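Local coordinates for UTP-glucose-1-phosphate uridylyltransferase 2 (Trypanosoma brucei, PDB 3GUE), which probably catalyses the reaction of UTP with alpha-D-glucose 1-phosphate to give UDP-glucose and diphosphate, at residues Asp109-His117 with Val391-Leu399. Sequence-based numbering, arbitrary orientation.
Sequences DFTALQLEH and VTEDQRLVL
Helix residues Asp109-His117 pack against the type I turn Thr392-Gln395 and the start of strand 397-399, coming nearest where Gln114 CA lies 5.1 Å from Gln395 CA. Phe110, Gln114 and His117, on successive turns of one side of the helix, carry most of the helix side. Leu397 sets its CD1 squarely over one face of the Phe110 ring, a CH-pi contact 3.6 Å from the centroid, while Val391 CG2 reaches CE1 of the same ring at 3.8 Å. One turn on, the extended side chain of Gln114 (chi2 168°) carries its amide across to the loop backbone. Its NE2 donates to Gln395 O at 2.7 Å, nearly straight at 162°, from above the carbonyl plane. Gln395 CB packs on Gln114 CG (3.8 Å), and its CG lies beside Leu113 CB. A weak second bond from NE2 goes to Leu223 O. A water donates to both Gln114 O and Asp394 O, bridging the two backbones. At the far end, His117 lays a ring face over the turn, with Asp394 CA 3.9 Å from the centroid. Arg396 NH1 donates a hydrogen bond to Gly224 O. The arrangement is a beta-hairpin, strands 389-391 and 397-399, docked by its turn and the adjoining strand ends on helix 107-122, which packs on strand 128-132 of the central sheet in this GT-A-type fold; the Gln114 side chain lies about 12 Å from the bound UDP-glucose, not in direct contact.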
ATOM      1  N   ASP A 109      12.164  -9.110   6.225  1.00 25.96           N
ATOM      2  CA  ASP A 109      12.420 -10.445   6.783  1.00 25.75           C
ATOM      3  C   ASP A 109      11.271 -11.381   6.468  1.00 26.57           C
ATOM      4  O   ASP A 109      11.480 -12.413   5.829  1.00 26.27           O
ATOM      5  CB  ASP A 109      12.604 -10.387   8.305  1.00 26.16           C
ATOM      6  CG  ASP A 109      13.955  -9.891   8.699  1.00 25.26           C
ATOM      7  OD1 ASP A 109      14.959 -10.494   8.229  1.00 24.66           O
ATOM      8  OD2 ASP A 109      14.002  -8.893   9.459  1.00 24.40           O
ATOM      9  N   PHE A 110      10.064 -11.020   6.919  1.00 26.50           N
ATOM     10  CA  PHE A 110       8.843 -11.807   6.623  1.00 26.99           C
ATOM     11  C   PHE A 110       8.575 -12.086   5.133  1.00 26.44           C
ATOM     12  O   PHE A 110       8.260 -13.219   4.785  1.00 24.94           O
ATOM     13  CB  PHE A 110       7.614 -11.256   7.358  1.00 26.78           C
ATOM     14  CG  PHE A 110       7.611 -11.577   8.826  1.00 30.31           C
ATOM     15  CD1 PHE A 110       7.451 -12.892   9.253  1.00 31.07           C
ATOM     16  CD2 PHE A 110       7.783 -10.567   9.787  1.00 29.44           C
ATOM     17  CE1 PHE A 110       7.463 -13.222  10.624  1.00 31.84           C
ATOM     18  CE2 PHE A 110       7.791 -10.872  11.143  1.00 28.32           C
ATOM     19  CZ  PHE A 110       7.624 -12.205  11.573  1.00 30.25           C
ATOM     20  N   THR A 111       8.814 -11.091   4.268  1.00 26.07           N
ATOM     21  CA  THR A 111       8.717 -11.251   2.803  1.00 26.48           C
ATOM     22  C   THR A 111       9.758 -12.244   2.250  1.00 26.03           C
ATOM     23  O   THR A 111       9.404 -13.119   1.468  1.00 26.59           O
ATOM     24  CB  THR A 111       8.859  -9.869   2.061  1.00 26.58           C
ATOM     25  OG1 THR A 111       7.752  -9.022   2.392  1.00 24.15           O
ATOM     26  CG2 THR A 111       8.925 -10.044   0.545  1.00 26.41           C
ATOM     27  N   ALA A 112      11.020 -12.096   2.666  1.00 25.44           N
ATOM     28  CA  ALA A 112      12.099 -13.014   2.269  1.00 24.79           C
ATOM     29  C   ALA A 112      11.880 -14.454   2.752  1.00 24.50           C
ATOM     30  O   ALA A 112      12.197 -15.412   2.038  1.00 23.55           O
ATOM     31  CB  ALA A 112      13.463 -12.511   2.741  1.00 25.46           C
ATOM     32  N   LEU A 113      11.355 -14.590   3.966  1.00 23.52           N
ATOM     33  CA  LEU A 113      11.092 -15.891   4.575  1.00 23.10           C
ATOM     34  C   LEU A 113       9.872 -16.579   3.979  1.00 23.46           C
ATOM     35  O   LEU A 113       9.861 -17.799   3.840  1.00 22.49           O
ATOM     36  CB  LEU A 113      10.926 -15.744   6.109  1.00 23.00           C
ATOM     37  CG  LEU A 113      12.161 -15.439   6.994  1.00 22.11           C
ATOM     38  CD1 LEU A 113      11.719 -15.151   8.403  1.00 23.57           C
ATOM     39  CD2 LEU A 113      13.240 -16.515   6.981  1.00 25.16           C
ATOM     40  N   GLN A 114       8.838 -15.791   3.660  1.00 24.29           N
ATOM     41  CA  GLN A 114       7.631 -16.275   2.960  1.00 25.40           C
ATOM     42  C   GLN A 114       8.011 -16.867   1.600  1.00 25.24           C
ATOM     43  O   GLN A 114       7.548 -17.940   1.242  1.00 24.76           O
ATOM     44  CB  GLN A 114       6.635 -15.136   2.751  1.00 25.49           C
ATOM     45  CG  GLN A 114       5.805 -14.806   3.991  1.00 25.91           C
ATOM     46  CD  GLN A 114       5.021 -13.517   3.895  1.00 27.17           C
ATOM     47  OE1 GLN A 114       4.862 -12.940   2.801  1.00 32.56           O
ATOM     48  NE2 GLN A 114       4.516 -13.052   5.039  1.00 25.11           N
ATOM     49  N   LEU A 115       8.885 -16.163   0.877  1.00 25.53           N
ATOM     50  CA  LEU A 115       9.255 -16.534  -0.493  1.00 25.74           C
ATOM     51  C   LEU A 115      10.032 -17.830  -0.460  1.00 26.00           C
ATOM     52  O   LEU A 115       9.800 -18.738  -1.266  1.00 26.31           O
ATOM     53  CB  LEU A 115      10.115 -15.426  -1.109  1.00 25.66           C
ATOM     54  CG  LEU A 115      10.746 -15.650  -2.489  1.00 26.19           C
ATOM     55  CD1 LEU A 115       9.664 -15.633  -3.591  1.00 23.85           C
ATOM     56  CD2 LEU A 115      11.808 -14.585  -2.745  1.00 25.01           C
ATOM     57  N   GLU A 116      10.973 -17.888   0.482  1.00 26.05           N
ATOM     58  CA  GLU A 116      11.817 -19.041   0.696  1.00 27.10           C
ATOM     59  C   GLU A 116      10.951 -20.238   1.072  1.00 26.59           C
ATOM     60  O   GLU A 116      11.192 -21.323   0.554  1.00 27.12           O
ATOM     61  CB  GLU A 116      12.872 -18.716   1.777  1.00 27.11           C
ATOM     62  CG  GLU A 116      13.781 -19.834   2.154  1.00 30.60           C
ATOM     63  CD  GLU A 116      13.804 -20.040   3.657  1.00 34.81           C
ATOM     64  OE1 GLU A 116      14.218 -19.109   4.410  1.00 36.32           O
ATOM     65  OE2 GLU A 116      13.372 -21.131   4.078  1.00 36.03           O
ATOM     66  N   HIS A 117       9.933 -20.049   1.928  1.00 26.26           N
ATOM     67  CA  HIS A 117       9.011 -21.157   2.284  1.00 26.18           C
ATOM     68  C   HIS A 117       8.240 -21.650   1.059  1.00 26.62           C
ATOM     69  O   HIS A 117       8.077 -22.852   0.871  1.00 25.98           O
ATOM     70  CB  HIS A 117       8.014 -20.774   3.401  1.00 25.61           C
ATOM     71  CG  HIS A 117       7.165 -21.922   3.881  1.00 23.84           C
ATOM     72  ND1 HIS A 117       7.532 -22.725   4.940  1.00 25.64           N
ATOM     73  CD2 HIS A 117       5.971 -22.399   3.453  1.00 20.74           C
ATOM     74  CE1 HIS A 117       6.613 -23.656   5.133  1.00 24.13           C
ATOM     75  NE2 HIS A 117       5.649 -23.473   4.251  1.00 23.12           N
ATOM     76  N   VAL A 391       2.041 -15.171  13.556  1.00 25.29           N
ATOM     77  CA  VAL A 391       2.815 -15.773  12.481  1.00 25.63           C
ATOM     78  C   VAL A 391       2.331 -17.200  12.164  1.00 25.45           C
ATOM     79  O   VAL A 391       2.190 -18.030  13.043  1.00 25.41           O
ATOM     80  CB  VAL A 391       4.334 -15.706  12.792  1.00 25.94           C
ATOM     81  CG1 VAL A 391       5.174 -16.252  11.634  1.00 25.97           C
ATOM     82  CG2 VAL A 391       4.708 -14.264  13.090  1.00 26.07           C
ATOM     83  N   THR A 392       2.069 -17.453  10.892  1.00 25.21           N
ATOM     84  CA  THR A 392       1.648 -18.763  10.417  1.00 25.35           C
ATOM     85  C   THR A 392       2.848 -19.623   9.947  1.00 25.73           C
ATOM     86  O   THR A 392       3.957 -19.125   9.740  1.00 25.70           O
ATOM     87  CB  THR A 392       0.634 -18.626   9.251  1.00 25.47           C
ATOM     88  OG1 THR A 392       1.332 -18.233   8.075  1.00 25.61           O
ATOM     89  CG2 THR A 392      -0.436 -17.587   9.544  1.00 24.65           C
ATOM     90  N   GLU A 393       2.618 -20.916   9.767  1.00 26.08           N
ATOM     91  CA  GLU A 393       3.689 -21.822   9.368  1.00 27.38           C
ATOM     92  C   GLU A 393       4.355 -21.303   8.086  1.00 26.96           C
ATOM     93  O   GLU A 393       5.593 -21.309   7.965  1.00 27.04           O
ATOM     94  CB  GLU A 393       3.148 -23.242   9.196  1.00 26.97           C
ATOM     95  CG  GLU A 393       4.211 -24.335   9.117  1.00 28.56           C
ATOM     96  CD  GLU A 393       3.613 -25.680   8.737  1.00 29.71           C
ATOM     97  OE1 GLU A 393       2.507 -25.987   9.244  1.00 33.33           O
ATOM     98  OE2 GLU A 393       4.235 -26.426   7.936  1.00 31.84           O
ATOM     99  N   ASP A 394       3.534 -20.807   7.162  1.00 26.54           N
ATOM    100  CA  ASP A 394       4.032 -20.294   5.885  1.00 27.08           C
ATOM    101  C   ASP A 394       4.564 -18.849   5.969  1.00 27.00           C
ATOM    102  O   ASP A 394       4.781 -18.195   4.941  1.00 27.04           O
ATOM    103  CB  ASP A 394       2.996 -20.486   4.763  1.00 26.80           C
ATOM    104  CG  ASP A 394       1.722 -19.662   4.966  1.00 28.20           C
ATOM    105  OD1 ASP A 394       1.432 -19.220   6.094  1.00 29.85           O
ATOM    106  OD2 ASP A 394       0.982 -19.469   3.979  1.00 30.56           O
ATOM    107  N   GLN A 395       4.796 -18.391   7.205  1.00 26.54           N
ATOM    108  CA  GLN A 395       5.438 -17.102   7.522  1.00 27.15           C
ATOM    109  C   GLN A 395       4.618 -15.845   7.215  1.00 26.95           C
ATOM    110  O   GLN A 395       5.166 -14.764   7.043  1.00 27.43           O
ATOM    111  CB  GLN A 395       6.840 -17.019   6.896  1.00 26.15           C
ATOM    112  CG  GLN A 395       7.791 -18.166   7.319  1.00 29.10           C
ATOM    113  CD  GLN A 395       8.230 -18.082   8.762  1.00 30.75           C
ATOM    114  OE1 GLN A 395       7.705 -17.287   9.561  1.00 32.39           O
ATOM    115  NE2 GLN A 395       9.210 -18.893   9.108  1.00 33.83           N
ATOM    116  N   ARG A 396       3.300 -15.987   7.143  1.00 27.32           N
ATOM    117  CA  ARG A 396       2.438 -14.836   6.922  1.00 27.03           C
ATOM    118  C   ARG A 396       2.062 -14.276   8.288  1.00 26.85           C
ATOM    119  O   ARG A 396       2.245 -14.941   9.312  1.00 27.75           O
ATOM    120  CB  ARG A 396       1.194 -15.210   6.099  1.00 26.71           C
ATOM    121  CG  ARG A 396       1.495 -15.522   4.637  1.00 27.96           C
ATOM    122  CD  ARG A 396       0.230 -15.650   3.785  1.00 28.42           C
ATOM    123  NE  ARG A 396      -0.640 -16.703   4.285  1.00 29.76           N
ATOM    124  CZ  ARG A 396      -1.869 -16.505   4.748  1.00 31.11           C
ATOM    125  NH1 ARG A 396      -2.388 -15.281   4.741  1.00 31.49           N
ATOM    126  NH2 ARG A 396      -2.586 -17.539   5.199  1.00 29.12           N
ATOM    127  N   LEU A 397       1.608 -13.037   8.308  1.00 26.79           N
ATOM    128  CA  LEU A 397       1.003 -12.459   9.507  1.00 26.96           C
ATOM    129  C   LEU A 397      -0.486 -12.355   9.297  1.00 27.12           C
ATOM    130  O   LEU A 397      -0.946 -11.849   8.268  1.00 27.08           O
ATOM    131  CB  LEU A 397       1.613 -11.107   9.837  1.00 26.70           C
ATOM    132  CG  LEU A 397       2.935 -11.268  10.582  1.00 27.70           C
ATOM    133  CD1 LEU A 397       4.068 -11.654   9.670  1.00 28.00           C
ATOM    134  CD2 LEU A 397       3.280 -10.013  11.292  1.00 30.54           C
ATOM    135  N   VAL A 398      -1.243 -12.851  10.267  1.00 26.42           N
ATOM    136  CA  VAL A 398      -2.708 -12.954  10.121  1.00 26.87           C
ATOM    137  C   VAL A 398      -3.403 -12.614  11.450  1.00 27.44           C
ATOM    138  O   VAL A 398      -2.882 -12.889  12.530  1.00 26.20           O
ATOM    139  CB  VAL A 398      -3.135 -14.374   9.701  1.00 26.07           C
ATOM    140  CG1 VAL A 398      -2.480 -14.765   8.336  1.00 25.60           C
ATOM    141  CG2 VAL A 398      -2.772 -15.365  10.776  1.00 24.39           C
ATOM    142  N   LEU A 399      -4.583 -12.015  11.338  1.00 28.26           N
ATOM    143  CA  LEU A 399      -5.370 -11.636  12.495  1.00 28.32           C
ATOM    144  C   LEU A 399      -5.712 -12.915  13.258  1.00 28.06           C
ATOM    145  O   LEU A 399      -5.976 -13.958  12.651  1.00 29.09           O
ATOM    146  CB  LEU A 399      -6.658 -10.916  12.040  1.00 28.55           C
ATOM    147  CG  LEU A 399      -7.554 -10.330  13.130  1.00 28.31           C
ATOM    148  CD1 LEU A 399      -6.915  -9.133  13.789  1.00 28.92           C
ATOM    149  CD2 LEU A 399      -8.890  -9.942  12.513  1.00 27.86           C
TER
HETATM  150  O   HOH W   1       5.261 -18.718   2.212  1.00 23.57           O